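Local coordinates for protein kinase A regulatory subunit, putative (Trypanosoma cruzi, PDB 6FTF) that serves as the regulatory subunit of a cAMP-independent protein kinase A and binds the nucleoside analogue 7-cyano-7-deazainosine, at residues A91-I94 against K99-L102; E111-L114 against P119-A122. All coordinates share one frame; numbering follows the deposited sequence.

How the interactions relate
From the N terminus, the chain first reaches interaction 1, where strand 91-95 turns back on strand 98-103 and closes a beta hairpin. It then passes through the short strand 108-109 into helix 111-116, and interaction 2 closes a second loop by bringing 119-122 back over the first turn of that helix. The two loops follow in series; neither nests within nor crosses the other. They still meet in space, because A122 leads into strand 123-126, which pairs with strand 91-95: CB of A122 packs 3.6 Å from CG2 of I93. Both contacts line one 7-cyano-7-deazainosine pocket, interaction 1 largely at the base and interaction 2 largely at the ribose.

Interaction 1. Residues A91-I94 against K99-L102; sequences ADII and KVYL. With 7CI (7-cyano-7-deazainosine), chain F.
I93 sets CG1 beside its own backbone N (chi1 -54°) and Y101 swings CG away from its own (chi1 -168°), and with these torsions the two side chains run alongside each other, CG1 of I93 3.9 Å from CB of Y101, on the nucleoside side of a beta hairpin. The hairpin belongs to the beta barrel of a cyclic nucleotide-binding domain, and strand 98-103 lies at the margin of its four-stranded antiparallel sheet. The Y101 ring carries base atom C3 of 7-cyano-7-deazainosine over one face, shifted toward the rim, with C3 3.3 Å from CG of Y101. I93 meets the ligand at two places: CG2 packs on the base around N1 and C2, while CD1 comes within 3.4 Å of ribose oxygen O1. Helix 171-178 also touches Y101, through E173 and Q176.

The backbone is joined through I93. Its N donates to Y101 O at 2.9 Å and its O accepts from V100 N at 2.8 Å, both bonds nearly straight. One residue thus faces two, the pattern of a classic beta bulge, and V100 has the helix-like psi (-13°) that goes with it. CG2 of V100 packs against CG2 of I93.

D92, I94, K99 and L102 turn to the other side of the sheet. The extended K99 chain runs past I94 CG1 and crosses D92 on its way outward, where NZ and D92 OD2 form a long salt bridge of 3.6 Å. CD1 of L102 touches the other carboxylate oxygen, OD1. A water donates to OD1 of D92 at 2.7 Å and to the carbonyl O of Y101, giving that carbonyl another partner besides I93 N.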
loop_
_atom_site.group_PDB
_atom_site.type_symbol
_atom_site.label_atom_id
_atom_site.label_comp_id
_atom_site.label_asym_id
_atom_site.label_seq_id
_atom_site.Cartn_x
_atom_site.Cartn_y
_atom_site.Cartn_z
ATOM N N ALA A 91 -16.847 -3.475 -7.836
ATOM C CA ALA A 91 -17.033 -4.653 -8.662
ATOM C C ALA A 91 -16.716 -5.910 -7.869
ATOM O O ALA A 91 -15.781 -5.944 -7.056
ATOM C CB ALA A 91 -16.150 -4.620 -9.905
ATOM N N ASP A 92 -17.473 -6.959 -8.161
ATOM C CA ASP A 92 -17.224 -8.270 -7.587
ATOM C C ASP A 92 -16.203 -9.023 -8.426
ATOM O O ASP A 92 -16.252 -9.009 -9.656
ATOM C CB ASP A 92 -18.508 -9.103 -7.553
ATOM C CG ASP A 92 -19.560 -8.543 -6.617
ATOM O OD1 ASP A 92 -19.223 -8.125 -5.488
ATOM O OD2 ASP A 92 -20.741 -8.521 -7.016
ATOM N N ILE A 93 -15.319 -9.741 -7.738
ATOM C CA ILE A 93 -14.435 -10.732 -8.344
ATOM C C ILE A 93 -15.110 -12.081 -8.169
ATOM O O ILE A 93 -15.368 -12.508 -7.036
ATOM C CB ILE A 93 -13.050 -10.724 -7.677
ATOM C CG1 ILE A 93 -12.446 -9.312 -7.687
ATOM C CG2 ILE A 93 -12.125 -11.729 -8.346
ATOM C CD1 ILE A 93 -12.336 -8.697 -9.078
ATOM N N ILE A 94 -15.400 -12.748 -9.280
ATOM C CA ILE A 94 -16.185 -13.981 -9.293
ATOM C C ILE A 94 -15.324 -15.097 -9.860
ATOM O O ILE A 94 -14.865 -15.020 -11.005
ATOM C CB ILE A 94 -17.478 -13.810 -10.103
ATOM C CG1 ILE A 94 -18.307 -12.668 -9.496
ATOM C CG2 ILE A 94 -18.272 -15.124 -10.174
ATOM C CD1 ILE A 94 -19.497 -12.267 -10.278
ATOM N N LYS A 99 -18.504 -15.245 -5.530
ATOM C CA LYS A 99 -17.894 -13.953 -5.232
ATOM C C LYS A 99 -16.807 -14.152 -4.185
ATOM O O LYS A 99 -17.083 -14.627 -3.078
ATOM C CB LYS A 99 -18.948 -12.983 -4.708
ATOM C CG LYS A 99 -20.056 -12.659 -5.692
ATOM C CD LYS A 99 -21.052 -11.684 -5.079
ATOM C CE LYS A 99 -22.232 -11.444 -5.994
ATOM N NZ LYS A 99 -23.239 -10.551 -5.360
ATOM N N VAL A 100 -15.571 -13.799 -4.531
ATOM C CA VAL A 100 -14.429 -14.016 -3.648
ATOM C C VAL A 100 -13.777 -12.730 -3.159
ATOM O O VAL A 100 -12.956 -12.791 -2.231
ATOM C CB VAL A 100 -13.371 -14.937 -4.292
ATOM C CG1 VAL A 100 -13.989 -16.291 -4.628
ATOM C CG2 VAL A 100 -12.776 -14.292 -5.536
ATOM N N TYR A 101 -14.088 -11.576 -3.744
ATOM C CA TYR A 101 -13.426 -10.343 -3.342
ATOM C C TYR A 101 -14.253 -9.184 -3.870
ATOM O O TYR A 101 -14.974 -9.332 -4.858
ATOM C CB TYR A 101 -12.015 -10.285 -3.930
ATOM C CG TYR A 101 -11.113 -9.214 -3.373
ATOM C CD1 TYR A 101 -10.337 -9.449 -2.247
ATOM C CD2 TYR A 101 -10.995 -7.984 -3.997
ATOM C CE1 TYR A 101 -9.490 -8.476 -1.748
ATOM C CE2 TYR A 101 -10.155 -7.005 -3.507
ATOM C CZ TYR A 101 -9.402 -7.260 -2.385
ATOM O OH TYR A 101 -8.558 -6.292 -1.881
ATOM N N LEU A 102 -14.160 -8.039 -3.199
ATOM C CA LEU A 102 -14.859 -6.828 -3.622
ATOM C C LEU A 102 -13.829 -5.741 -3.906
ATOM O O LEU A 102 -13.091 -5.328 -3.003
ATOM C CB LEU A 102 -15.832 -6.342 -2.548
ATOM C CG LEU A 102 -16.612 -5.069 -2.905
ATOM C CD1 LEU A 102 -17.656 -5.355 -3.954
ATOM C CD2 LEU A 102 -17.241 -4.434 -1.676
HETATM C C1 7CI F . -8.774 -9.655 -9.618
HETATM N N1 7CI F . -8.577 -10.918 -8.840
HETATM O O1 7CI F . -9.589 -9.944 -10.743
HETATM C C2 7CI F . -8.573 -10.982 -7.507
HETATM N N2 7CI F . -8.689 -9.998 -6.580
HETATM O O2 7CI F . -7.565 -7.747 -10.180
HETATM C C3 7CI F . -8.623 -10.341 -5.281
HETATM N N3 7CI F . -8.449 -11.678 -4.900
HETATM O O3 7CI F . -6.612 -8.920 -12.315
HETATM C C4 7CI F . -8.327 -12.672 -5.819
HETATM N N4 7CI F . -8.001 -15.681 -8.695
HETATM C C5 7CI F . -8.387 -12.362 -7.178
HETATM O O5 7CI F . -8.161 -13.848 -5.383
HETATM C C6 7CI F . -8.310 -13.123 -8.407
HETATM C C7 7CI F . -8.457 -12.147 -9.404
HETATM C C8 7CI F . -8.143 -14.522 -8.563
HETATM C C9 7CI F . -7.525 -9.115 -10.142
HETATM C C10 7CI F . -7.447 -9.701 -11.453
HETATM C C11 7CI F . -8.885 -9.628 -11.924
HETATM C C12 7CI F . -9.235 -10.668 -13.080
HETATM O O4 7CI F . -8.758 -11.951 -12.736
HETATM O O HOH W 1 -17.652 -9.634 -3.903
HETATM O O HOH W 2 -23.053 -8.167 -5.856
#

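Interaction 2. Residues E111-L114 against P119-A122; sequences ELEL and PVVA. With 7CI (7-cyano-7-deazainosine), chain F.
E113 reaches from the start of helix 111-116 to the backbone of V120 and V121, closing the loop that corresponds to the phosphate-binding cassette of cyclic nucleotide-binding domains; the ligand bound here is a nucleoside without phosphate. The tight part is the buried carboxylate of E113. With CG anti to its carbonyl carbon (chi1 -68°), E113 sets CG 3.5 Å from V120 CA; the bend at chi2 (71°) then turns the carboxylate toward the ribose. OE2 takes two bonds, from V121 N at 2.9 Å on its anti side and from hydroxyl O4 of 7-cyano-7-deazainosine at 2.7 Å. A122 N also donates to O4, 3.0 Å away, in a bent bond. OE1 of E113 accepts from ribose O3, so both oxygens are used and the group is held against rotation. E111 accepts from O2 through OE2, while its OE1 is hydrogen-bonded to the hydroxyl of Y172.

The other side is looser. L112 and V121 are partly exposed and their side chains cross at about a right angle, CD2 to CG2, in a contact that is doubtful because L112 has two conformers. V121 CG1 lies 3.4 Å from nitrile nitrogen N4 of the ligand.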
loop_
_atom_site.group_PDB
_atom_site.type_symbol
_atom_site.label_atom_id
_atom_site.label_comp_id
_atom_site.label_asym_id
_atom_site.label_seq_id
_atom_site.Cartn_x
_atom_site.Cartn_y
_atom_site.Cartn_z
ATOM N N GLU A 111 -4.433 -6.583 -13.194
ATOM C CA GLU A 111 -3.005 -6.631 -12.932
ATOM C C GLU A 111 -2.470 -8.051 -12.873
ATOM O O GLU A 111 -1.311 -8.277 -13.209
ATOM C CB GLU A 111 -2.682 -5.857 -11.649
ATOM C CG GLU A 111 -2.812 -6.610 -10.339
ATOM C CD GLU A 111 -4.207 -7.044 -9.967
ATOM O OE1 GLU A 111 -4.289 -7.944 -9.080
ATOM O OE2 GLU A 111 -5.197 -6.503 -10.505
ATOM N N LEU A 112 -3.290 -9.003 -12.450
ATOM C CA LEU A 112 -2.840 -10.386 -12.375
ATOM C C LEU A 112 -2.458 -10.892 -13.760
ATOM O O LEU A 112 -1.407 -11.522 -13.951
ATOM C CB LEU A 112 -3.974 -11.218 -11.779
ATOM C CG LEU A 112 -3.742 -12.657 -11.347
ATOM C CD1 LEU A 112 -2.680 -12.758 -10.289
ATOM C CD2 LEU A 112 -5.038 -13.192 -10.788
ATOM N N GLU A 113 -3.294 -10.575 -14.746
ATOM C CA GLU A 113 -3.077 -11.004 -16.112
ATOM C C GLU A 113 -1.874 -10.317 -16.741
ATOM O O GLU A 113 -1.134 -10.940 -17.507
ATOM C CB GLU A 113 -4.329 -10.685 -16.914
ATOM C CG GLU A 113 -5.536 -11.522 -16.521
ATOM C CD GLU A 113 -6.156 -11.199 -15.165
ATOM O OE1 GLU A 113 -6.015 -10.047 -14.667
ATOM O OE2 GLU A 113 -6.803 -12.092 -14.590
ATOM N N LEU A 114 -1.681 -9.023 -16.459
ATOM C CA LEU A 114 -0.554 -8.288 -17.027
ATOM C C LEU A 114 0.764 -8.676 -16.380
ATOM O O LEU A 114 1.782 -8.796 -17.066
ATOM C CB LEU A 114 -0.799 -6.787 -16.908
ATOM C CG LEU A 114 -1.888 -6.241 -17.819
ATOM C CD1 LEU A 114 -2.230 -4.821 -17.447
ATOM C CD2 LEU A 114 -1.454 -6.323 -19.253
ATOM N N PRO A 119 -4.426 -15.569 -19.439
ATOM C CA PRO A 119 -5.796 -15.124 -19.709
ATOM C C PRO A 119 -6.511 -14.773 -18.416
ATOM O O PRO A 119 -6.095 -15.149 -17.322
ATOM C CB PRO A 119 -6.437 -16.337 -20.396
ATOM C CG PRO A 119 -5.303 -17.073 -20.987
ATOM C CD PRO A 119 -4.188 -16.914 -19.989
ATOM N N VAL A 120 -7.604 -14.024 -18.554
ATOM C CA VAL A 120 -8.325 -13.529 -17.388
ATOM C C VAL A 120 -8.645 -14.670 -16.438
ATOM O O VAL A 120 -9.267 -15.666 -16.821
ATOM C CB VAL A 120 -9.589 -12.767 -17.822
ATOM C CG1 VAL A 120 -10.396 -12.360 -16.611
ATOM C CG2 VAL A 120 -9.197 -11.540 -18.662
ATOM N N VAL A 121 -8.255 -14.498 -15.176
ATOM C CA VAL A 121 -8.423 -15.555 -14.184
ATOM C C VAL A 121 -9.832 -15.559 -13.603
ATOM O O VAL A 121 -10.433 -16.625 -13.411
ATOM C CB VAL A 121 -7.352 -15.396 -13.092
ATOM C CG1 VAL A 121 -7.560 -16.390 -11.955
ATOM C CG2 VAL A 121 -5.955 -15.559 -13.691
ATOM N N ALA A 122 -10.374 -14.388 -13.288
ATOM C CA ALA A 122 -11.671 -14.266 -12.641
ATOM C C ALA A 122 -12.514 -13.224 -13.362
ATOM O O ALA A 122 -11.989 -12.288 -13.973
ATOM C CB ALA A 122 -11.526 -13.833 -11.177
HETATM C C1 7CI F . -8.774 -9.655 -9.618
HETATM N N1 7CI F . -8.577 -10.918 -8.840
HETATM O O1 7CI F . -9.589 -9.944 -10.743
HETATM C C2 7CI F . -8.573 -10.982 -7.507
HETATM N N2 7CI F . -8.689 -9.998 -6.580
HETATM O O2 7CI F . -7.565 -7.747 -10.180
HETATM C C3 7CI F . -8.623 -10.341 -5.281
HETATM N N3 7CI F . -8.449 -11.678 -4.900
HETATM O O3 7CI F . -6.612 -8.920 -12.315
HETATM C C4 7CI F . -8.327 -12.672 -5.819
HETATM N N4 7CI F . -8.001 -15.681 -8.695
HETATM C C5 7CI F . -8.387 -12.362 -7.178
HETATM O O5 7CI F . -8.161 -13.848 -5.383
HETATM C C6 7CI F . -8.310 -13.123 -8.407
HETATM C C7 7CI F . -8.457 -12.147 -9.404
HETATM C C8 7CI F . -8.143 -14.522 -8.563
HETATM C C9 7CI F . -7.525 -9.115 -10.142
HETATM C C10 7CI F . -7.447 -9.701 -11.453
HETATM C C11 7CI F . -8.885 -9.628 -11.924
HETATM C C12 7CI F . -9.235 -10.668 -13.080
HETATM O O4 7CI F . -8.758 -11.951 -12.736
#